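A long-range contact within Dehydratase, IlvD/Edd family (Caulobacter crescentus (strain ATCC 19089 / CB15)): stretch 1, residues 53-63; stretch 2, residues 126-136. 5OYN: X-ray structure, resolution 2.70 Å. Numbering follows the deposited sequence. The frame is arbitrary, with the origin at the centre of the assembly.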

ATOM      1  N   GLY A  53     -25.195  10.070   8.138  1.00 76.08           N
ATOM      2  CA  GLY A  53     -25.204  11.504   7.977  1.00 71.75           C
ATOM      3  C   GLY A  53     -23.878  12.199   8.179  1.00 71.18           C
ATOM      4  O   GLY A  53     -23.855  13.434   8.237  1.00 74.44           O
ATOM      5  N   LYS A  54     -22.773  11.461   8.301  1.00 71.08           N
ATOM      6  CA  LYS A  54     -21.469  12.102   8.247  1.00 63.32           C
ATOM      7  C   LYS A  54     -21.213  12.613   6.826  1.00 63.00           C
ATOM      8  O   LYS A  54     -21.793  12.101   5.860  1.00 60.99           O
ATOM      9  CB  LYS A  54     -20.366  11.129   8.656  1.00 59.64           C
ATOM     10  CG  LYS A  54     -20.509  10.490  10.026  1.00 63.15           C
ATOM     11  CD  LYS A  54     -19.196   9.783  10.409  1.00 58.08           C
ATOM     12  CE  LYS A  54     -19.310   8.935  11.664  1.00 60.58           C
ATOM     13  NZ  LYS A  54     -19.550   7.473  11.373  1.00 78.60           N
ATOM     14  N   PRO A  55     -20.366  13.632   6.666  1.00 62.19           N
ATOM     15  CA  PRO A  55     -20.085  14.125   5.312  1.00 63.41           C
ATOM     16  C   PRO A  55     -19.059  13.262   4.587  1.00 61.02           C
ATOM     17  O   PRO A  55     -18.065  12.804   5.161  1.00 56.32           O
ATOM     18  CB  PRO A  55     -19.558  15.544   5.546  1.00 52.64           C
ATOM     19  CG  PRO A  55     -18.964  15.497   6.916  1.00 57.56           C
ATOM     20  CD  PRO A  55     -19.656  14.405   7.703  1.00 56.65           C
ATOM     21  N   ILE A  56     -19.333  13.020   3.309  1.00 61.07           N
ATOM     22  CA  ILE A  56     -18.388  12.345   2.430  1.00 59.00           C
ATOM     23  C   ILE A  56     -17.327  13.367   2.050  1.00 58.47           C
ATOM     24  O   ILE A  56     -17.625  14.344   1.357  1.00 57.82           O
ATOM     25  CB  ILE A  56     -19.072  11.781   1.182  1.00 57.95           C
ATOM     26  CG1 ILE A  56     -20.285  10.920   1.552  1.00 59.85           C
ATOM     27  CG2 ILE A  56     -18.075  10.995   0.375  1.00 59.38           C
ATOM     28  CD1 ILE A  56     -20.051   9.939   2.701  1.00 61.48           C
ATOM     29  N   ILE A  57     -16.093  13.146   2.495  1.00 58.96           N
ATOM     30  CA  ILE A  57     -14.972  14.026   2.182  1.00 58.73           C
ATOM     31  C   ILE A  57     -14.205  13.438   1.002  1.00 51.50           C
ATOM     32  O   ILE A  57     -13.549  12.407   1.131  1.00 51.25           O
ATOM     33  CB  ILE A  57     -14.048  14.225   3.389  1.00 54.52           C
ATOM     34  CG1 ILE A  57     -14.868  14.539   4.644  1.00 49.25           C
ATOM     35  CG2 ILE A  57     -13.044  15.337   3.081  1.00 50.90           C
ATOM     36  CD1 ILE A  57     -15.366  15.967   4.692  1.00 53.75           C
ATOM     37  N   GLY A  58     -14.273  14.085  -0.155  1.00 52.09           N
ATOM     38  CA  GLY A  58     -13.402  13.703  -1.244  1.00 51.51           C
ATOM     39  C   GLY A  58     -11.965  14.098  -0.963  1.00 59.92           C
ATOM     40  O   GLY A  58     -11.685  15.077  -0.267  1.00 59.44           O
ATOM     41  N   ILE A  59     -11.038  13.298  -1.485  1.00 57.69           N
ATOM     42  CA  ILE A  59      -9.613  13.621  -1.497  1.00 55.50           C
ATOM     43  C   ILE A  59      -9.178  13.517  -2.955  1.00 51.26           C
ATOM     44  O   ILE A  59      -9.186  12.422  -3.531  1.00 53.93           O
ATOM     45  CB  ILE A  59      -8.783  12.690  -0.586  1.00 52.28           C
ATOM     46  CG1 ILE A  59      -9.343  12.681   0.835  1.00 47.32           C
ATOM     47  CG2 ILE A  59      -7.332  13.140  -0.490  1.00 41.49           C
ATOM     48  CD1 ILE A  59      -8.644  11.698   1.743  1.00 51.22           C
ATOM     49  N   ALA A  60      -8.835  14.647  -3.568  1.00 51.36           N
ATOM     50  CA  ALA A  60      -8.457  14.637  -4.983  1.00 50.67           C
ATOM     51  C   ALA A  60      -6.967  14.327  -5.071  1.00 53.39           C
ATOM     52  O   ALA A  60      -6.119  15.205  -4.873  1.00 48.66           O
ATOM     53  CB  ALA A  60      -8.814  15.946  -5.669  1.00 47.42           C
ATOM     54  N   GLN A  61      -6.662  13.056  -5.354  1.00 55.93           N
ATOM     55  CA  GLN A  61      -5.298  12.548  -5.386  1.00 50.71           C
ATOM     56  C   GLN A  61      -4.597  12.969  -6.665  1.00 50.37           C
ATOM     57  O   GLN A  61      -5.094  12.724  -7.768  1.00 53.58           O
ATOM     58  CB  GLN A  61      -5.303  11.026  -5.290  1.00 51.06           C
ATOM     59  CG  GLN A  61      -3.923  10.417  -5.368  1.00 54.25           C
ATOM     60  CD  GLN A  61      -3.038  10.866  -4.224  1.00 53.59           C
ATOM     61  OE1 GLN A  61      -2.388  11.905  -4.308  1.00 53.43           O
ATOM     62  NE2 GLN A  61      -3.023  10.092  -3.137  1.00 51.51           N
ATOM     63  N   THR A  62      -3.426  13.575  -6.523  1.00 48.65           N
ATOM     64  CA  THR A  62      -2.658  13.977  -7.687  1.00 50.18           C
ATOM     65  C   THR A  62      -1.360  13.207  -7.848  1.00 52.50           C
ATOM     66  O   THR A  62      -0.750  13.272  -8.923  1.00 53.66           O
ATOM     67  CB  THR A  62      -2.358  15.479  -7.633  1.00 55.65           C
ATOM     68  OG1 THR A  62      -1.677  15.796  -6.407  1.00 48.95           O
ATOM     69  CG2 THR A  62      -3.667  16.280  -7.759  1.00 45.68           C
ATOM     70  N   GLY A  63      -0.940  12.464  -6.827  1.00 55.81           N
ATOM     71  CA  GLY A  63       0.309  11.734  -6.909  1.00 55.25           C
ATOM     72  C   GLY A  63       0.142  10.452  -7.697  1.00 56.53           C
ATOM     73  O   GLY A  63      -0.902   9.804  -7.650  1.00 56.05           O
ATOM     74  N   TYR A 126     -20.860  13.306  -8.004  1.00 54.40           N
ATOM     75  CA  TYR A 126     -20.848  12.211  -7.047  1.00 57.10           C
ATOM     76  C   TYR A 126     -21.260  12.728  -5.678  1.00 59.34           C
ATOM     77  O   TYR A 126     -21.257  13.939  -5.442  1.00 59.74           O
ATOM     78  CB  TYR A 126     -19.456  11.564  -6.973  1.00 56.95           C
ATOM     79  CG  TYR A 126     -19.060  10.843  -8.237  1.00 56.70           C
ATOM     80  CD1 TYR A 126     -18.327  11.491  -9.228  1.00 60.48           C
ATOM     81  CD2 TYR A 126     -19.428   9.520  -8.448  1.00 57.14           C
ATOM     82  CE1 TYR A 126     -17.962  10.834 -10.394  1.00 66.93           C
ATOM     83  CE2 TYR A 126     -19.069   8.854  -9.601  1.00 58.42           C
ATOM     84  CZ  TYR A 126     -18.336   9.510 -10.572  1.00 67.70           C
ATOM     85  OH  TYR A 126     -17.983   8.847 -11.728  1.00 70.29           O
ATOM     86  N   PRO A 127     -21.637  11.840  -4.751  1.00 57.24           N
ATOM     87  CA  PRO A 127     -22.108  12.326  -3.445  1.00 62.25           C
ATOM     88  C   PRO A 127     -20.976  12.850  -2.578  1.00 65.46           C
ATOM     89  O   PRO A 127     -20.657  12.269  -1.535  1.00 65.07           O
ATOM     90  CB  PRO A 127     -22.765  11.089  -2.822  1.00 59.43           C
ATOM     91  CG  PRO A 127     -22.063   9.961  -3.437  1.00 65.81           C
ATOM     92  CD  PRO A 127     -21.752  10.378  -4.854  1.00 61.70           C
ATOM     93  N   ILE A 128     -20.367  13.955  -3.006  1.00 64.57           N
ATOM     94  CA  ILE A 128     -19.203  14.536  -2.349  1.00 60.78           C
ATOM     95  C   ILE A 128     -19.629  15.833  -1.676  1.00 63.17           C
ATOM     96  O   ILE A 128     -20.289  16.675  -2.299  1.00 61.76           O
ATOM     97  CB  ILE A 128     -18.065  14.771  -3.356  1.00 58.28           C
ATOM     98  CG1 ILE A 128     -17.535  13.425  -3.855  1.00 61.32           C
ATOM     99  CG2 ILE A 128     -16.945  15.610  -2.739  1.00 55.21           C
ATOM    100  CD1 ILE A 128     -16.826  13.517  -5.186  1.00 62.99           C
ATOM    101  N   ASP A 129     -19.260  15.988  -0.404  1.00 56.47           N
ATOM    102  CA  ASP A 129     -19.645  17.153   0.380  1.00 54.50           C
ATOM    103  C   ASP A 129     -18.540  18.197   0.443  1.00 60.64           C
ATOM    104  O   ASP A 129     -18.738  19.338   0.023  1.00 67.92           O
ATOM    105  CB  ASP A 129     -20.037  16.727   1.788  1.00 55.41           C
ATOM    106  CG  ASP A 129     -21.269  15.884   1.788  1.00 68.21           C
ATOM    107  OD1 ASP A 129     -22.168  16.190   0.961  1.00 64.53           O
ATOM    108  OD2 ASP A 129     -21.335  14.918   2.594  1.00 65.60           O
ATOM    109  N   ALA A 130     -17.393  17.837   1.000  1.00 59.49           N
ATOM    110  CA  ALA A 130     -16.224  18.693   1.031  1.00 55.46           C
ATOM    111  C   ALA A 130     -15.096  17.987   0.292  1.00 61.40           C
ATOM    112  O   ALA A 130     -15.205  16.811  -0.071  1.00 61.97           O
ATOM    113  CB  ALA A 130     -15.821  19.021   2.474  1.00 56.58           C
ATOM    114  N   VAL A 131     -13.996  18.711   0.068  1.00 58.73           N
ATOM    115  CA  VAL A 131     -12.865  18.171  -0.674  1.00 50.32           C
ATOM    116  C   VAL A 131     -11.547  18.601  -0.037  1.00 55.25           C
ATOM    117  O   VAL A 131     -11.437  19.665   0.580  1.00 56.43           O
ATOM    118  CB  VAL A 131     -12.923  18.583  -2.154  1.00 54.42           C
ATOM    119  CG1 VAL A 131     -12.605  20.046  -2.304  1.00 55.10           C
ATOM    120  CG2 VAL A 131     -11.963  17.727  -2.973  1.00 57.34           C
ATOM    121  N   VAL A 132     -10.553  17.727  -0.156  1.00 55.19           N
ATOM    122  CA  VAL A 132      -9.175  18.034   0.185  1.00 50.18           C
ATOM    123  C   VAL A 132      -8.385  17.962  -1.109  1.00 53.42           C
ATOM    124  O   VAL A 132      -8.254  16.886  -1.706  1.00 56.93           O
ATOM    125  CB  VAL A 132      -8.620  17.072   1.232  1.00 52.71           C
ATOM    126  CG1 VAL A 132      -7.148  17.365   1.470  1.00 51.08           C
ATOM    127  CG2 VAL A 132      -9.419  17.188   2.511  1.00 50.05           C
ATOM    128  N   LEU A 133      -7.888  19.111  -1.556  1.00 49.87           N
ATOM    129  CA  LEU A 133      -7.151  19.220  -2.809  1.00 51.43           C
ATOM    130  C   LEU A 133      -5.673  18.986  -2.512  1.00 50.30           C
ATOM    131  O   LEU A 133      -5.050  19.773  -1.788  1.00 53.61           O
ATOM    132  CB  LEU A 133      -7.373  20.594  -3.454  1.00 45.15           C
ATOM    133  CG  LEU A 133      -8.804  21.057  -3.717  1.00 45.61           C
ATOM    134  CD1 LEU A 133      -8.827  22.508  -4.076  1.00 46.34           C
ATOM    135  CD2 LEU A 133      -9.462  20.240  -4.815  1.00 41.17           C
ATOM    136  N   THR A 134      -5.110  17.910  -3.063  1.00 47.73           N
ATOM    137  CA  THR A 134      -3.685  17.628  -2.925  1.00 48.50           C
ATOM    138  C   THR A 134      -2.961  18.308  -4.077  1.00 47.69           C
ATOM    139  O   THR A 134      -3.414  18.248  -5.222  1.00 52.28           O
ATOM    140  CB  THR A 134      -3.396  16.118  -2.915  1.00 47.99           C
ATOM    141  OG1 THR A 134      -3.715  15.551  -4.190  1.00 50.83           O
ATOM    142  CG2 THR A 134      -4.208  15.390  -1.834  1.00 40.06           C
ATOM    143  N   THR A 135      -1.863  18.992  -3.773  1.00 52.15           N
ATOM    144  CA  THR A 135      -1.217  19.858  -4.752  1.00 56.07           C
ATOM    145  C   THR A 135       0.291  19.784  -4.590  1.00 55.95           C
ATOM    146  O   THR A 135       0.806  19.524  -3.497  1.00 53.80           O
ATOM    147  CB  THR A 135      -1.631  21.342  -4.611  1.00 54.44           C
ATOM    148  OG1 THR A 135      -1.113  21.852  -3.379  1.00 56.33           O
ATOM    149  CG2 THR A 135      -3.153  21.523  -4.633  1.00 52.55           C
ATOM    150  N   GLY A 136       0.988  20.056  -5.690  1.00 56.04           N
ATOM    151  CA  GLY A 136       2.432  20.131  -5.712  1.00 51.18           C
ATOM    152  C   GLY A 136       2.958  20.674  -7.025  1.00 52.49           C
ATOM    153  O   GLY A 136       3.232  21.872  -7.121  1.00 60.28           O
TER

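Residues 56-61 and 130-135 form neighbouring parallel β-strands, although at least 70 residues separate any two that touch. Their N-to-C directions differ by 20°, and the strand axes approach to 4.5 Å. The register runs without a break: Ile57 lies beside Ala130, Gly58 beside Val131, Ile59 beside Val132 and Ala60 beside Leu133. The separation is smallest at Gly58 and Val131, whose CA atoms are 4.5 Å apart, and it reaches 5.2 Å between the CA atoms of Ala60 and Leu133.

The hydrogen bonds follow the staggered pattern of a parallel ladder, in which alternate residues of one strand direct both N and O to the other. The amide N of Gly58 donates to Ala130 O at 2.9 Å, while Gly58 O accepts from Val132 N, also at 2.9 Å. One step further, Ala60 N donates to Val132 O at 3.0 Å. Between these rungs, CA-H groups supplement the pairing: Val131 CA lies 3.3 Å from Gly58 O, and Ile59 CA lies 3.5 Å from Val132 O.

Before the ladder proper, Asp129 grips Ile56 from two directions. Its backbone N donates to Ile56 O at 2.9 Å, and its side chain turns toward the first stretch so that OD2 accepts from Ile56 N at 2.8 Å. The carboxylate thus takes the place a backbone carbonyl would occupy in a regular rung. The same oxygen sits 3.1 Å from Pro55 CA, packing the proline closely against the acid, and both carboxylate oxygens have further hydrogen-bond partners elsewhere in the structure.

At the other end, Thr134 supplies the closing contacts. Its OG1 donates to Ala60 O in a short bond of 2.5 Å, whereas the backbone bond from Thr134 N to the same Ala60 O is weak at 3.4 Å. The hydroxyl therefore reinforces the ladder where its backbone pairing loosens. Thr134 OG1 also receives a weak bond from Thr62 N at 3.1 Å, and Thr62 OG1 lies 3.0 Å from Thr134 OG1, bringing the two polar side chains together just beyond the first strand.

The side chains between these polar ends are buried and largely aliphatic. On one face, Ile57 spans two residues of the partner strand: its CD1 meets Ala130 CB at 3.8 Å, and its CG2 meets Val132 CG2 at 4.1 Å. Ile59 continues this apolar row, with CG1 4.5 Å from Val132 CB and CG2 4.1 Å from Thr134 CG2. The methyl of Thr134 thus packs against isoleucine while its hydroxyl serves the backbone.

The face carrying Val131 and Leu133 is contacted more sparingly, with Ala60 CB 4.4 Å from Leu133 CD2. Gly58 contributes no side chain here, and space is limited: a CB at this position would lie 3.3 Å from Ile128 CG2, a tight approach. The bare glycine backbone leaves room for that isoleucine methyl, which rests 4.0 Å from Gly58 N.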